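Local coordinates for flavoprotein (Thermotoga maritima, PDB 5V8S) that probably works in electron transfer as an FMN-binding flavo-diiron oxidoreductase, and carries a mu-oxo-diiron centre in its metallo-beta-lactamase-like part, at residues D116-A121 with R147-K152; H92-H97 with M168-D173; D288-K293 with E400-L405. The protein carries 1 engineered substitution. All blocks are in the same frame, centred on the assembly; numbering follows the deposited sequence.

Contact 1: residues D116-A121 with R147-K152; sequences DVEIIA and REIGGK
The carboxylate of Glu-118 and the guanidinium of Arg-147 meet tip to tip, their planes 81° apart, so the two flat groups stand almost perpendicular instead of forming the coplanar, two-pronged pair that these groups can make. The carboxylate comes in obliquely, nearest to NH2 and then NE. Glu-118 OE1 lies 3.4 Å from Arg-147 NH2, a salt bridge whose hydrogen bond is weak, being both long and bent (129°). The second oxygen, Glu-118 OE2, sits 3.7 Å from Arg-147 NE and also packs against the CD2 edge of the His-92 ring. Glu-118 extends straight across the gap, whereas Arg-147 bends at chi3 (83°), which places NE out of the line of its aliphatic chain. This partly exposed ion pair bridges the two sheets of the alpha-beta-beta-alpha sandwich of the metallo-beta-lactamase fold, near their edge. Strand 118-121 is next to last in the seven-stranded sheet, between 92-94 and 138-140, and strand 146-149 lies at the edge of the five-stranded one. The axes of the short segments are 12.3 Å apart at closest approach, a spacing that side chains must fill. Deeper in, Ile-120 and Ile-149 do so, pointing at each other until Ile-120 CD1 and Ile-149 CD1 are 4.0 Å apart. Ile-120 CD1 also lies 4.4 Å from Arg-147 CD, and Val-141 touches Ile-120 and Arg-147. Just past Ile-149 the chain reverses in a type I' turn through Gly-150 and Gly-151 to Lys-152. The turn is closed by Ile-149 N to Lys-152 O at 2.9 Å and Lys-152 N to Ile-149 O at 3.0 Å, and the positive phi of both glycines suits it.

Contact 2: residues H92-H97 with M168-D173; sequences HIIVNH and MVTYLD. With FEO (mu-oxo-diiron), chain C.
Thr-170 carries its hydroxyl anti to its own carbonyl carbon (chi1 -63°), which turns OG1 to Asn-96, and Met-168 sets CG between backbone N and carbonyl carbon (chi1 66°), which puts CG near Asn-96 O and OD1; the chain beyond is extended and carries CE to Ile-94. The hydroxyl of Thr-170 gives its proton to the side-chain carbonyl: Thr-170 OG1 is 2.8 Å from Asn-96 OD1, in the carbonyl plane and on a lone pair, the two side chains crossing at about a right angle. A backbone bond lies beside it, Met-168 N to Asn-96 O at 3.1 Å. The apolar part is built from the same region. Met-168 CE rests 4.0 Å from Ile-94 CG2, again with the chains roughly perpendicular, and lies close to the carbonyl oxygen of Val-95. Ile-94 and Thr-170 meet tip to tip, with Ile-94 CG2 at 3.4 Å from Thr-170 OG1. The contact thus joins the two sheets of the metallo-beta-lactamase sandwich where strand 92-94 gives way to the loop that carries several of the iron ligands. On that loop His-97 NE2 binds the first iron at 2.2 Å, with Glu-99, His-163 and Asp-180 also iron ligands. A water 2.2 Å from the same iron (FE1) donates to the bridging oxide. His-97 ND1 is held by a hydrogen bond to Asp-166, two residues before Met-168, and Asn-96 N is bonded to Asp-67. Because the amide oxygen and the backbone carbonyl of Asn-96 both accept bonds from strand 168-172, the hydrogen bonds compensate for the water these buried oxygens have lost, and the residue preceding the iron-binding histidine is probably held in a well-defined position.

Contact 3: residues D288-K293 with E400-L405; sequences DSLKEK and EAISLL
Leu-290 and Ile-402 cross at about a right angle, the central packing between helices 278-292 and 395-409 on one face of the parallel sheet of the flavodoxin-like fold. Their short segments are inclined at 41° with axes 9.7 Å apart, and both side chains touch Ile-324 of strand 322-327. Leu-290 CD2 touches Ile-402 CG2 at 3.8 Å; the same methyl, Leu-290 CD2, lies 4.2 Å from Leu-405 CD2. Ser-289 also meets Ile-402, Ser-289 OG lying 3.5 Å from Ile-402 CB, while its hydroxyl finds a hydrogen bond partner in Glu-399. Lys-293, the first residue past the end of helix 278-292, runs obliquely across Ile-402: its aliphatic chain lies against that side chain, with Lys-293 CD 3.6 Å from Ile-402 CG2. The chain is extended up to CE and then bends at chi4 (-66°), which places NZ beside the second helix. There the ammonium has a long, weak ion pair with Glu-399, and Lys-293 NZ donates a hydrogen bond of 3.0 Å to Ser-403 OG, an oxygen that is also bonded to the backbone carbonyl of Glu-399.

How the contacts relate
Contacts 1 and 2 share the metallo-beta-lactamase-like part and join its two sheets through neighbouring strands, 118-121 and 92-94, which are held together by backbone bonds such as Ile-120 N to Ile-93 O. Their centres are about 10 Å apart, yet depth separates their chemistry: contact 1, near the margin, relies on a weak ion pair over isoleucines, whereas the fully buried contact 2 pairs its polar atoms in hydrogen bonds next to the iron site. Contact 3 packs helix on helix in the flavodoxin-like part, its centre about 50 Å from that of contact 2, with apolar side chains toward the sheet and a lysine-serine hydrogen bond at the more exposed side, and touches neither of the others.

Contact 1: residues D116-A121 with R147-K152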
loop_
_atom_site.group_PDB
_atom_site.type_symbol
_atom_site.label_atom_id
_atom_site.label_comp_id
_atom_site.label_asym_id
_atom_site.label_seq_id
_atom_site.Cartn_x
_atom_site.Cartn_y
_atom_site.Cartn_z
ATOM N N ASP A 116 37.076 24.105 13.231
ATOM C CA ASP A 116 36.097 23.777 14.256
ATOM C C ASP A 116 35.002 24.835 14.297
ATOM O O ASP A 116 35.256 26.030 14.111
ATOM C CB ASP A 116 36.770 23.710 15.625
ATOM C CG ASP A 116 37.652 22.489 15.790
ATOM O OD1 ASP A 116 37.647 21.610 14.896
ATOM O OD2 ASP A 116 38.347 22.408 16.825
ATOM N N VAL A 117 33.771 24.383 14.532
ATOM C CA VAL A 117 32.654 25.269 14.825
ATOM C C VAL A 117 31.955 24.739 16.068
ATOM O O VAL A 117 32.102 23.572 16.439
ATOM C CB VAL A 117 31.664 25.366 13.646
ATOM C CG1 VAL A 117 32.302 26.082 12.472
ATOM C CG2 VAL A 117 31.228 23.994 13.228
ATOM N N GLU A 118 31.174 25.604 16.712
ATOM C CA GLU A 118 30.317 25.152 17.800
ATOM C C GLU A 118 29.025 24.599 17.206
ATOM O O GLU A 118 28.249 25.342 16.597
ATOM C CB GLU A 118 30.030 26.290 18.767
ATOM C CG GLU A 118 29.218 25.853 19.953
ATOM C CD GLU A 118 29.117 26.942 21.007
ATOM O OE1 GLU A 118 30.081 27.116 21.788
ATOM O OE2 GLU A 118 28.085 27.629 21.039
ATOM N N ILE A 119 28.809 23.292 17.362
ATOM C CA ILE A 119 27.586 22.623 16.910
ATOM C C ILE A 119 26.682 22.447 18.123
ATOM O O ILE A 119 27.073 21.810 19.107
ATOM C CB ILE A 119 27.905 21.264 16.262
ATOM C CG1 ILE A 119 28.888 21.455 15.100
ATOM C CG2 ILE A 119 26.616 20.570 15.793
ATOM C CD1 ILE A 119 29.351 20.149 14.426
ATOM N N ILE A 120 25.474 23.004 18.074
ATOM C CA ILE A 120 24.546 22.971 19.204
ATOM C C ILE A 120 23.396 22.025 18.883
ATOM O O ILE A 120 22.765 22.137 17.822
ATOM C CB ILE A 120 24.018 24.378 19.530
ATOM C CG1 ILE A 120 25.170 25.261 19.994
ATOM C CG2 ILE A 120 22.912 24.310 20.587
ATOM C CD1 ILE A 120 24.813 26.714 20.038
ATOM N N ALA A 121 23.091 21.125 19.821
ATOM C CA ALA A 121 21.986 20.192 19.646
ATOM C C ALA A 121 21.472 19.776 21.017
ATOM O O ALA A 121 22.091 20.054 22.043
ATOM C CB ALA A 121 22.430 18.963 18.845
ATOM N N ARG A 147 22.033 31.009 25.638
ATOM C CA ARG A 147 23.417 31.199 25.271
ATOM C C ARG A 147 23.560 32.517 24.549
ATOM O O ARG A 147 22.793 32.823 23.647
ATOM C CB ARG A 147 23.922 30.055 24.403
ATOM C CG ARG A 147 24.129 28.773 25.182
ATOM C CD ARG A 147 24.626 27.658 24.293
ATOM N NE ARG A 147 26.063 27.729 24.117
ATOM C CZ ARG A 147 26.947 27.124 24.899
ATOM N NH1 ARG A 147 26.549 26.389 25.917
ATOM N NH2 ARG A 147 28.230 27.253 24.650
ATOM N N GLU A 148 24.533 33.306 24.972
ATOM C CA GLU A 148 24.789 34.582 24.348
ATOM C C GLU A 148 25.746 34.361 23.198
ATOM O O GLU A 148 26.878 33.942 23.392
ATOM C CB GLU A 148 25.371 35.566 25.356
ATOM C CG GLU A 148 25.476 36.972 24.818
ATOM C CD GLU A 148 26.142 37.912 25.792
ATOM O OE1 GLU A 148 27.155 38.512 25.416
ATOM O OE2 GLU A 148 25.640 38.041 26.917
ATOM N N ILE A 149 25.277 34.645 21.991
ATOM C CA ILE A 149 26.065 34.438 20.785
ATOM C C ILE A 149 25.922 35.693 19.943
ATOM O O ILE A 149 24.801 36.138 19.685
ATOM C CB ILE A 149 25.578 33.201 19.990
ATOM C CG1 ILE A 149 25.721 31.914 20.822
ATOM C CG2 ILE A 149 26.361 33.070 18.685
ATOM C CD1 ILE A 149 24.948 30.714 20.243
ATOM N N GLY A 150 27.046 36.276 19.532
ATOM C CA GLY A 150 26.990 37.463 18.687
ATOM C C GLY A 150 26.192 38.608 19.271
ATOM O O GLY A 150 25.577 39.378 18.516
ATOM N N GLY A 151 26.197 38.755 20.601
ATOM C CA GLY A 151 25.475 39.822 21.260
ATOM C C GLY A 151 23.997 39.583 21.482
ATOM O O GLY A 151 23.309 40.496 21.972
ATOM N N LYS A 152 23.476 38.406 21.120
ATOM C CA LYS A 152 22.068 38.090 21.275
ATOM C C LYS A 152 21.886 36.863 22.157
ATOM O O LYS A 152 22.757 35.992 22.235
ATOM C CB LYS A 152 21.420 37.818 19.909
ATOM C CG LYS A 152 21.609 38.972 18.916
ATOM C CD LYS A 152 20.830 40.200 19.330
ATOM C CE LYS A 152 20.894 41.268 18.257
ATOM N NZ LYS A 152 20.067 42.438 18.615
#

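Contact 2: residues H92-H97 with M168-D173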
loop_
_atom_site.group_PDB
_atom_site.type_symbol
_atom_site.label_atom_id
_atom_site.label_comp_id
_atom_site.label_asym_id
_atom_site.label_seq_id
_atom_site.Cartn_x
_atom_site.Cartn_y
_atom_site.Cartn_z
ATOM N N HIS A 92 28.964 28.996 14.248
ATOM C CA HIS A 92 28.018 28.160 14.972
ATOM C C HIS A 92 27.092 27.476 13.986
ATOM O O HIS A 92 26.727 28.063 12.970
ATOM C CB HIS A 92 27.146 29.014 15.894
ATOM C CG HIS A 92 27.897 29.655 17.007
ATOM N ND1 HIS A 92 28.716 30.750 16.814
ATOM C CD2 HIS A 92 27.954 29.361 18.326
ATOM C CE1 HIS A 92 29.253 31.095 17.970
ATOM N NE2 HIS A 92 28.814 30.268 18.902
ATOM N N ILE A 93 26.727 26.233 14.295
ATOM C CA ILE A 93 25.650 25.532 13.603
ATOM C C ILE A 93 24.688 24.985 14.651
ATOM O O ILE A 93 25.094 24.220 15.538
ATOM C CB ILE A 93 26.168 24.392 12.701
ATOM C CG1 ILE A 93 27.152 24.926 11.658
ATOM C CG2 ILE A 93 24.990 23.708 11.999
ATOM C CD1 ILE A 93 27.866 23.875 10.846
ATOM N N ILE A 94 23.414 25.365 14.546
ATOM C CA ILE A 94 22.368 24.875 15.441
ATOM C C ILE A 94 21.588 23.790 14.718
ATOM O O ILE A 94 21.109 23.996 13.599
ATOM C CB ILE A 94 21.429 26.007 15.892
ATOM C CG1 ILE A 94 22.213 27.031 16.733
ATOM C CG2 ILE A 94 20.255 25.427 16.701
ATOM C CD1 ILE A 94 21.385 28.246 17.188
ATOM N N VAL A 95 21.491 22.636 15.351
ATOM C CA VAL A 95 20.789 21.479 14.803
ATOM C C VAL A 95 19.578 21.230 15.698
ATOM O O VAL A 95 19.681 20.602 16.755
ATOM C CB VAL A 95 21.709 20.257 14.721
ATOM C CG1 VAL A 95 20.961 19.061 14.148
ATOM C CG2 VAL A 95 22.919 20.586 13.867
ATOM N N ASN A 96 18.407 21.717 15.268
ATOM C CA ASN A 96 17.193 21.536 16.045
ATOM C C ASN A 96 16.697 20.087 16.001
ATOM O O ASN A 96 15.971 19.668 16.905
ATOM C CB ASN A 96 16.096 22.443 15.483
ATOM C CG ASN A 96 16.315 23.911 15.811
ATOM O OD1 ASN A 96 16.489 24.278 16.977
ATOM N ND2 ASN A 96 16.301 24.774 14.778
ATOM N N HIS A 97 17.088 19.321 14.979
ATOM C CA HIS A 97 16.571 17.988 14.694
ATOM C C HIS A 97 17.520 17.395 13.675
ATOM O O HIS A 97 17.954 18.089 12.749
ATOM C CB HIS A 97 15.146 18.158 14.129
ATOM C CG HIS A 97 14.451 16.917 13.628
ATOM N ND1 HIS A 97 14.328 15.734 14.333
ATOM C CD2 HIS A 97 13.725 16.746 12.499
ATOM C CE1 HIS A 97 13.596 14.879 13.638
ATOM N NE2 HIS A 97 13.210 15.474 12.523
ATOM N N MET A 168 14.068 20.064 19.273
ATOM C CA MET A 168 14.027 21.285 20.055
ATOM C C MET A 168 13.714 22.437 19.110
ATOM O O MET A 168 13.735 22.294 17.886
ATOM C CB MET A 168 15.370 21.529 20.761
ATOM C CG MET A 168 16.515 21.819 19.832
ATOM S SD MET A 168 17.991 22.292 20.775
ATOM C CE MET A 168 19.041 22.847 19.448
ATOM N N VAL A 169 13.423 23.594 19.691
ATOM C CA VAL A 169 13.234 24.809 18.915
ATOM C C VAL A 169 14.154 25.871 19.499
ATOM O O VAL A 169 14.498 25.829 20.683
ATOM C CB VAL A 169 11.755 25.264 18.894
ATOM C CG1 VAL A 169 10.861 24.205 18.250
ATOM C CG2 VAL A 169 11.272 25.551 20.289
ATOM N N THR A 170 14.581 26.805 18.650
ATOM C CA THR A 170 15.505 27.870 19.018
ATOM C C THR A 170 14.758 29.198 18.964
ATOM O O THR A 170 14.156 29.538 17.942
ATOM C CB THR A 170 16.695 27.893 18.054
ATOM O OG1 THR A 170 17.428 26.668 18.163
ATOM C CG2 THR A 170 17.647 29.043 18.352
ATOM N N TYR A 171 14.791 29.933 20.067
ATOM C CA TYR A 171 14.072 31.197 20.221
ATOM C C TYR A 171 15.079 32.332 20.295
ATOM O O TYR A 171 15.949 32.329 21.165
ATOM C CB TYR A 171 13.266 31.143 21.509
ATOM C CG TYR A 171 12.479 32.387 21.827
ATOM C CD1 TYR A 171 11.259 32.617 21.217
ATOM C CD2 TYR A 171 12.935 33.325 22.757
ATOM C CE1 TYR A 171 10.509 33.740 21.508
ATOM C CE2 TYR A 171 12.193 34.464 23.046
ATOM C CZ TYR A 171 10.983 34.670 22.421
ATOM O OH TYR A 171 10.233 35.796 22.718
ATOM N N LEU A 172 14.958 33.296 19.390
ATOM C CA LEU A 172 15.870 34.435 19.290
ATOM C C LEU A 172 15.031 35.711 19.290
ATOM O O LEU A 172 14.564 36.137 18.231
ATOM C CB LEU A 172 16.673 34.330 18.003
ATOM C CG LEU A 172 17.619 35.498 17.742
ATOM C CD1 LEU A 172 18.670 35.623 18.834
ATOM C CD2 LEU A 172 18.249 35.342 16.372
ATOM N N ASP A 173 14.832 36.305 20.462
ATOM C CA ASP A 173 14.129 37.592 20.588
ATOM C C ASP A 173 12.794 37.615 19.840
ATOM O O ASP A 173 12.474 38.565 19.120
ATOM C CB ASP A 173 15.011 38.744 20.113
ATOM C CG ASP A 173 16.200 38.992 21.011
ATOM O OD1 ASP A 173 16.195 38.563 22.184
ATOM O OD2 ASP A 173 17.142 39.642 20.529
HETATM FE FE1 FEO C . 11.782 15.085 10.854
HETATM FE FE2 FEO C . 12.008 17.524 8.482
HETATM O O FEO C . 12.622 16.053 9.480
HETATM O O HOH W 1 10.333 14.736 9.226
HETATM O O HOH W 2 10.061 16.384 8.193
#

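Contact 3: residues D288-K293 with E400-L405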
loop_
_atom_site.group_PDB
_atom_site.type_symbol
_atom_site.label_atom_id
_atom_site.label_comp_id
_atom_site.label_asym_id
_atom_site.label_seq_id
_atom_site.Cartn_x
_atom_site.Cartn_y
_atom_site.Cartn_z
ATOM N N ASP A 288 -25.487 8.953 -0.561
ATOM C CA ASP A 288 -26.695 9.719 -0.877
ATOM C C ASP A 288 -27.465 10.063 0.391
ATOM O O ASP A 288 -27.984 11.174 0.526
ATOM C CB ASP A 288 -27.596 8.948 -1.844
ATOM C CG ASP A 288 -27.015 8.861 -3.236
ATOM O OD1 ASP A 288 -26.086 9.637 -3.552
ATOM O OD2 ASP A 288 -27.502 8.018 -4.020
ATOM N N SER A 289 -27.566 9.112 1.328
ATOM C CA SER A 289 -28.279 9.371 2.573
ATOM C C SER A 289 -27.576 10.448 3.396
ATOM O O SER A 289 -28.227 11.332 3.965
ATOM C CB SER A 289 -28.387 8.080 3.372
ATOM O OG SER A 289 -29.125 8.268 4.557
ATOM N N LEU A 290 -26.245 10.382 3.488
ATOM C CA LEU A 290 -25.496 11.430 4.175
ATOM C C LEU A 290 -25.814 12.795 3.586
ATOM O O LEU A 290 -26.046 13.761 4.320
ATOM C CB LEU A 290 -23.995 11.171 4.069
ATOM C CG LEU A 290 -23.437 10.066 4.943
ATOM C CD1 LEU A 290 -22.052 9.689 4.418
ATOM C CD2 LEU A 290 -23.371 10.459 6.402
ATOM N N LYS A 291 -25.789 12.904 2.257
ATOM C CA LYS A 291 -26.082 14.182 1.618
ATOM C C LYS A 291 -27.508 14.645 1.914
ATOM O O LYS A 291 -27.744 15.829 2.176
ATOM C CB LYS A 291 -25.879 14.073 0.112
ATOM C CG LYS A 291 -24.433 13.929 -0.349
ATOM C CD LYS A 291 -24.424 13.608 -1.840
ATOM C CE LYS A 291 -23.084 13.857 -2.484
ATOM N NZ LYS A 291 -23.046 13.260 -3.851
ATOM N N GLU A 292 -28.470 13.729 1.880
ATOM C CA GLU A 292 -29.854 14.104 2.143
ATOM C C GLU A 292 -30.014 14.631 3.559
ATOM O O GLU A 292 -30.879 15.477 3.817
ATOM C CB GLU A 292 -30.754 12.890 1.903
ATOM C CG GLU A 292 -32.235 13.150 2.099
ATOM C CD GLU A 292 -33.078 11.923 1.796
ATOM O OE1 GLU A 292 -32.502 10.815 1.686
ATOM O OE2 GLU A 292 -34.312 12.070 1.659
ATOM N N LYS A 293 -29.181 14.168 4.485
ATOM C CA LYS A 293 -29.229 14.628 5.863
ATOM C C LYS A 293 -28.307 15.815 6.149
ATOM O O LYS A 293 -28.153 16.184 7.318
ATOM C CB LYS A 293 -28.952 13.466 6.817
ATOM C CG LYS A 293 -30.100 12.461 6.853
ATOM C CD LYS A 293 -29.730 11.203 7.594
ATOM C CE LYS A 293 -30.763 10.100 7.389
ATOM N NZ LYS A 293 -32.080 10.434 7.976
ATOM N N GLU A 400 -31.081 3.691 8.625
ATOM C CA GLU A 400 -31.014 3.620 10.083
ATOM C C GLU A 400 -29.624 3.982 10.579
ATOM O O GLU A 400 -29.478 4.694 11.580
ATOM C CB GLU A 400 -31.376 2.218 10.585
ATOM C CG GLU A 400 -32.849 1.918 10.609
ATOM C CD GLU A 400 -33.154 0.486 11.033
ATOM O OE1 GLU A 400 -32.206 -0.325 11.158
ATOM O OE2 GLU A 400 -34.353 0.184 11.228
ATOM N N ALA A 401 -28.589 3.492 9.897
ATOM C CA ALA A 401 -27.228 3.759 10.346
ATOM C C ALA A 401 -26.902 5.235 10.205
ATOM O O ALA A 401 -26.321 5.837 11.108
ATOM C CB ALA A 401 -26.233 2.921 9.548
ATOM N N ILE A 402 -27.245 5.827 9.063
ATOM C CA ILE A 402 -26.973 7.247 8.875
ATOM C C ILE A 402 -27.772 8.083 9.874
ATOM O O ILE A 402 -27.267 9.077 10.412
ATOM C CB ILE A 402 -27.229 7.669 7.414
ATOM C CG1 ILE A 402 -26.454 6.780 6.431
ATOM C CG2 ILE A 402 -26.856 9.135 7.226
ATOM C CD1 ILE A 402 -24.990 6.615 6.725
ATOM N N SER A 403 -29.026 7.701 10.143
ATOM C CA SER A 403 -29.811 8.411 11.154
ATOM C C SER A 403 -29.183 8.302 12.537
ATOM O O SER A 403 -29.205 9.262 13.316
ATOM C CB SER A 403 -31.234 7.869 11.197
ATOM O OG SER A 403 -31.930 8.169 10.005
ATOM N N LEU A 404 -28.633 7.135 12.870
ATOM C CA LEU A 404 -27.950 6.970 14.149
ATOM C C LEU A 404 -26.766 7.918 14.253
ATOM O O LEU A 404 -26.553 8.558 15.295
ATOM C CB LEU A 404 -27.492 5.519 14.286
ATOM C CG LEU A 404 -26.901 5.076 15.621
ATOM C CD1 LEU A 404 -27.960 5.142 16.700
ATOM C CD2 LEU A 404 -26.326 3.668 15.495
ATOM N N LEU A 405 -25.998 8.040 13.167
ATOM C CA LEU A 405 -24.867 8.962 13.140
ATOM C C LEU A 405 -25.327 10.409 13.306
ATOM O O LEU A 405 -24.717 11.182 14.053
ATOM C CB LEU A 405 -24.114 8.783 11.821
ATOM C CG LEU A 405 -22.890 9.680 11.680
ATOM C CD1 LEU A 405 -21.886 9.377 12.786
ATOM C CD2 LEU A 405 -22.251 9.509 10.325
#